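Local coordinates for protein Rbam17540 (Bacillus amyloliquefaciens, PDB 2YOY) that probably cleaves cellulose oxidatively at a surface copper site, as a lytic polysaccharide monooxygenase of the former CBM33 family, at residues Y30-G42 with A57-L70. Residues are numbered along the deposited sequence; the frame is centred on the assembly and turned at random.
Sequences YGSVIDNPQSVEG and ASANGGSGQIDFGL. With EDO (1,2-ethanediol), chain D.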
# COMPACT_ATOMS: atom_id res chain seq x y z
N TYR A 30 5.25 13.65 2.48
CA TYR A 30 5.20 12.36 1.80
C TYR A 30 6.46 12.01 0.98
O TYR A 30 6.66 10.84 0.62
CB TYR A 30 4.02 12.34 0.78
CG TYR A 30 2.64 12.39 1.38
CD1 TYR A 30 2.01 13.61 1.67
CD2 TYR A 30 1.95 11.20 1.68
CE1 TYR A 30 0.74 13.64 2.23
CE2 TYR A 30 0.69 11.21 2.25
CZ TYR A 30 0.10 12.43 2.54
OH TYR A 30 -1.15 12.46 3.11
N GLY A 31 7.26 13.03 0.64
CA GLY A 31 8.29 12.90 -0.38
C GLY A 31 7.79 12.92 -1.80
O GLY A 31 6.63 13.26 -2.05
N SER A 32 8.64 12.56 -2.75
CA SER A 32 8.36 12.75 -4.16
C SER A 32 7.25 11.90 -4.79
O SER A 32 6.85 12.12 -5.96
CB SER A 32 9.65 12.54 -4.96
OG SER A 32 10.15 11.22 -4.77
N VAL A 33 6.73 10.93 -4.03
CA VAL A 33 5.61 10.15 -4.50
C VAL A 33 4.38 10.99 -4.84
O VAL A 33 3.55 10.52 -5.58
CB VAL A 33 5.24 9.03 -3.48
CG1 VAL A 33 4.60 9.60 -2.21
CG2 VAL A 33 4.34 8.01 -4.14
N ILE A 34 4.27 12.22 -4.31
CA ILE A 34 3.11 13.02 -4.58
C ILE A 34 2.83 13.21 -6.09
O ILE A 34 1.66 13.41 -6.48
CB ILE A 34 3.18 14.39 -3.86
CG1 ILE A 34 4.30 15.29 -4.46
CG2 ILE A 34 3.22 14.22 -2.34
CD1 ILE A 34 4.39 16.66 -3.83
N ASP A 35 3.88 13.11 -6.91
CA ASP A 35 3.77 13.33 -8.34
C ASP A 35 3.50 12.05 -9.10
O ASP A 35 3.04 12.13 -10.25
CB ASP A 35 5.07 13.96 -8.88
CG ASP A 35 5.13 15.45 -8.67
OD1 ASP A 35 4.10 16.06 -8.31
OD2 ASP A 35 6.21 16.03 -8.86
N ASN A 36 3.74 10.91 -8.45
CA ASN A 36 3.70 9.61 -9.10
C ASN A 36 3.24 8.54 -8.12
O ASN A 36 3.98 7.58 -7.81
CB ASN A 36 5.09 9.25 -9.63
CG ASN A 36 5.53 10.17 -10.77
OD1 ASN A 36 4.82 10.27 -11.80
ND2 ASN A 36 6.66 10.82 -10.61
N PRO A 37 2.00 8.66 -7.66
CA PRO A 37 1.48 7.66 -6.69
C PRO A 37 1.39 6.24 -7.26
O PRO A 37 1.30 5.26 -6.49
CB PRO A 37 0.11 8.22 -6.32
CG PRO A 37 -0.29 9.05 -7.53
CD PRO A 37 0.99 9.69 -7.99
N GLN A 38 1.38 6.11 -8.58
CA GLN A 38 1.38 4.82 -9.28
C GLN A 38 2.70 4.07 -9.31
O GLN A 38 2.76 2.97 -9.85
CB GLN A 38 0.90 5.02 -10.76
CG GLN A 38 1.90 5.74 -11.68
CD GLN A 38 1.79 7.26 -11.66
OE1 GLN A 38 1.19 7.85 -10.76
NE2 GLN A 38 2.36 7.92 -12.69
N SER A 39 3.76 4.64 -8.72
CA SER A 39 5.11 4.12 -8.93
C SER A 39 5.75 3.55 -7.69
O SER A 39 6.95 3.56 -7.63
CB SER A 39 6.01 5.22 -9.55
OG SER A 39 5.39 5.74 -10.72
N VAL A 40 4.97 3.00 -6.75
CA VAL A 40 5.58 2.37 -5.53
C VAL A 40 5.95 0.89 -5.83
O VAL A 40 5.31 -0.09 -5.39
CB VAL A 40 4.71 2.54 -4.29
CG1 VAL A 40 5.52 2.22 -3.03
CG2 VAL A 40 4.18 3.93 -4.16
N GLU A 41 6.98 0.77 -6.65
CA GLU A 41 7.36 -0.48 -7.32
C GLU A 41 8.65 -1.06 -6.78
O GLU A 41 9.67 -0.39 -6.76
CB GLU A 41 7.55 -0.20 -8.79
CG GLU A 41 7.82 -1.42 -9.64
CD GLU A 41 7.97 -1.10 -11.12
OE1 GLU A 41 8.02 0.10 -11.47
OE2 GLU A 41 8.04 -2.07 -11.91
N GLY A 42 8.60 -2.32 -6.36
CA GLY A 42 9.79 -2.99 -5.84
C GLY A 42 9.81 -4.43 -6.29
O GLY A 42 8.97 -4.87 -7.08
N ALA A 57 6.90 0.50 2.83
CA ALA A 57 6.00 1.53 2.38
C ALA A 57 6.49 2.25 1.12
O ALA A 57 5.69 2.62 0.29
CB ALA A 57 5.71 2.49 3.50
N SER A 58 7.79 2.44 0.93
CA SER A 58 8.32 3.10 -0.26
C SER A 58 8.70 2.10 -1.36
O SER A 58 9.14 2.50 -2.45
CB SER A 58 9.54 3.94 0.07
OG SER A 58 10.66 3.13 0.29
N ALA A 59 8.53 0.81 -1.08
CA ALA A 59 9.04 -0.25 -1.95
C ALA A 59 10.53 -0.02 -2.28
O ALA A 59 10.97 -0.16 -3.42
CB ALA A 59 8.17 -0.36 -3.22
N ASN A 60 11.29 0.31 -1.25
CA ASN A 60 12.71 0.68 -1.38
C ASN A 60 12.94 1.78 -2.45
O ASN A 60 13.76 1.64 -3.36
CB ASN A 60 13.53 -0.58 -1.64
CG ASN A 60 14.96 -0.44 -1.13
OD1 ASN A 60 15.33 0.59 -0.59
ND2 ASN A 60 15.77 -1.46 -1.36
N GLY A 61 12.21 2.87 -2.32
CA GLY A 61 12.31 4.02 -3.22
C GLY A 61 11.70 3.79 -4.58
O GLY A 61 12.10 4.40 -5.54
N GLY A 62 10.78 2.86 -4.67
CA GLY A 62 10.13 2.60 -5.93
C GLY A 62 11.06 2.28 -7.10
O GLY A 62 10.78 2.68 -8.22
N SER A 63 12.15 1.58 -6.81
CA SER A 63 13.09 1.11 -7.80
C SER A 63 13.70 2.31 -8.51
O SER A 63 13.79 2.33 -9.74
CB SER A 63 12.39 0.16 -8.78
OG SER A 63 11.81 -0.91 -8.06
N GLY A 64 14.04 3.32 -7.71
CA GLY A 64 14.50 4.60 -8.26
C GLY A 64 13.47 5.65 -8.67
O GLY A 64 13.86 6.76 -9.01
N GLN A 65 12.16 5.35 -8.65
CA GLN A 65 11.15 6.29 -9.13
C GLN A 65 10.68 7.33 -8.13
O GLN A 65 10.16 8.32 -8.54
CB GLN A 65 9.93 5.53 -9.68
CG GLN A 65 10.31 4.69 -10.88
CD GLN A 65 9.23 3.71 -11.27
OE1 GLN A 65 8.55 3.89 -12.28
NE2 GLN A 65 9.07 2.68 -10.47
N ILE A 66 10.91 7.10 -6.83
CA ILE A 66 10.47 7.95 -5.77
C ILE A 66 11.58 7.90 -4.71
O ILE A 66 12.59 7.23 -4.89
CB ILE A 66 9.10 7.51 -5.12
CG1 ILE A 66 9.19 6.09 -4.57
CG2 ILE A 66 7.97 7.58 -6.12
CD1 ILE A 66 7.92 5.56 -3.90
N ASP A 67 11.40 8.66 -3.65
CA ASP A 67 12.40 8.69 -2.54
C ASP A 67 11.89 7.79 -1.39
O ASP A 67 11.03 6.95 -1.62
CB ASP A 67 12.64 10.13 -2.10
CG ASP A 67 11.37 10.85 -1.68
OD1 ASP A 67 10.38 10.18 -1.30
OD2 ASP A 67 11.33 12.11 -1.74
N PHE A 68 12.41 7.97 -0.18
CA PHE A 68 12.07 7.13 0.95
C PHE A 68 11.06 7.79 1.90
O PHE A 68 10.89 7.32 3.03
CB PHE A 68 13.32 6.73 1.79
CG PHE A 68 14.35 5.94 1.04
CD1 PHE A 68 14.00 4.85 0.29
CD2 PHE A 68 15.70 6.31 1.09
CE1 PHE A 68 14.94 4.14 -0.44
CE2 PHE A 68 16.65 5.60 0.39
CZ PHE A 68 16.28 4.51 -0.38
N GLY A 69 10.37 8.85 1.44
CA GLY A 69 9.43 9.56 2.30
C GLY A 69 8.30 8.75 2.95
O GLY A 69 7.92 9.04 4.06
N LEU A 70 7.80 7.76 2.23
CA LEU A 70 6.73 6.92 2.71
C LEU A 70 7.16 6.02 3.89
O LEU A 70 6.31 5.53 4.63
CB LEU A 70 6.11 6.12 1.64
CG LEU A 70 5.40 6.96 0.59
CD1 LEU A 70 5.03 6.01 -0.54
CD2 LEU A 70 4.16 7.67 1.13
C1 EDO D . 6.16 -3.36 -14.26
O1 EDO D . 7.06 -4.42 -13.92
C2 EDO D . 6.81 -2.25 -15.09
O2 EDO D . 7.98 -1.71 -14.46
O HOH W 1 7.85 9.67 -1.59
O HOH W 2 8.75 10.56 -8.08
O HOH W 3 7.39 7.07 -12.37
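Polar loop-to-loop packing around a small apolar core joins 30-42 to 57-70, running from the region of helices 10-21 and 23-30 to the beta-sheet at strands 41-43 and 167-177, with one end near the copper site. The core is carried by Val-33: Val-33 CB lies 4.1 Å from Ile-66 CG2, the two side chains lying side by side, while Val-33 CG1 meets Leu-70 CD2 at 3.9 Å, this second pair crossing at about a right angle. Val-40 continues the core, setting CG1 against Ala-59 CB.

At one end Asp-67 turns its carboxylate to the backbone at Ser-32, helped by chi1 of 56°, which tucks CG between its own backbone N and carbonyl carbon. Ser-32 N reaches Asp-67 OD2 at 2.9 Å from above the carboxylate plane, and Asp-67 OD1 closes an Asx turn by accepting from Gly-69 N.

In lytic polysaccharide monooxygenases a histidine brace, here His-1 and His-98, holds the copper on a surface built largely of loops, and the other end of the contact approaches it. Gln-65 NE2 donates to Glu-41 OE1 at 3.0 Å, on the anti side of a carboxylate turned 52° from the amide, and to Gly-62 O at 2.8 Å, nearly straight at 170°; Gln-65 OE1 is hydrogen-bonded to His-1 NE2. A leucine in place of Gln-65 would probably deprive Glu-41 OE1 of this donor and His-1 of its second-shell acceptor. Within the type I' turn from Gly-62 to Gln-65, Ser-63 OG donates to Glu-41 O at 2.6 Å, from above the carbonyl plane.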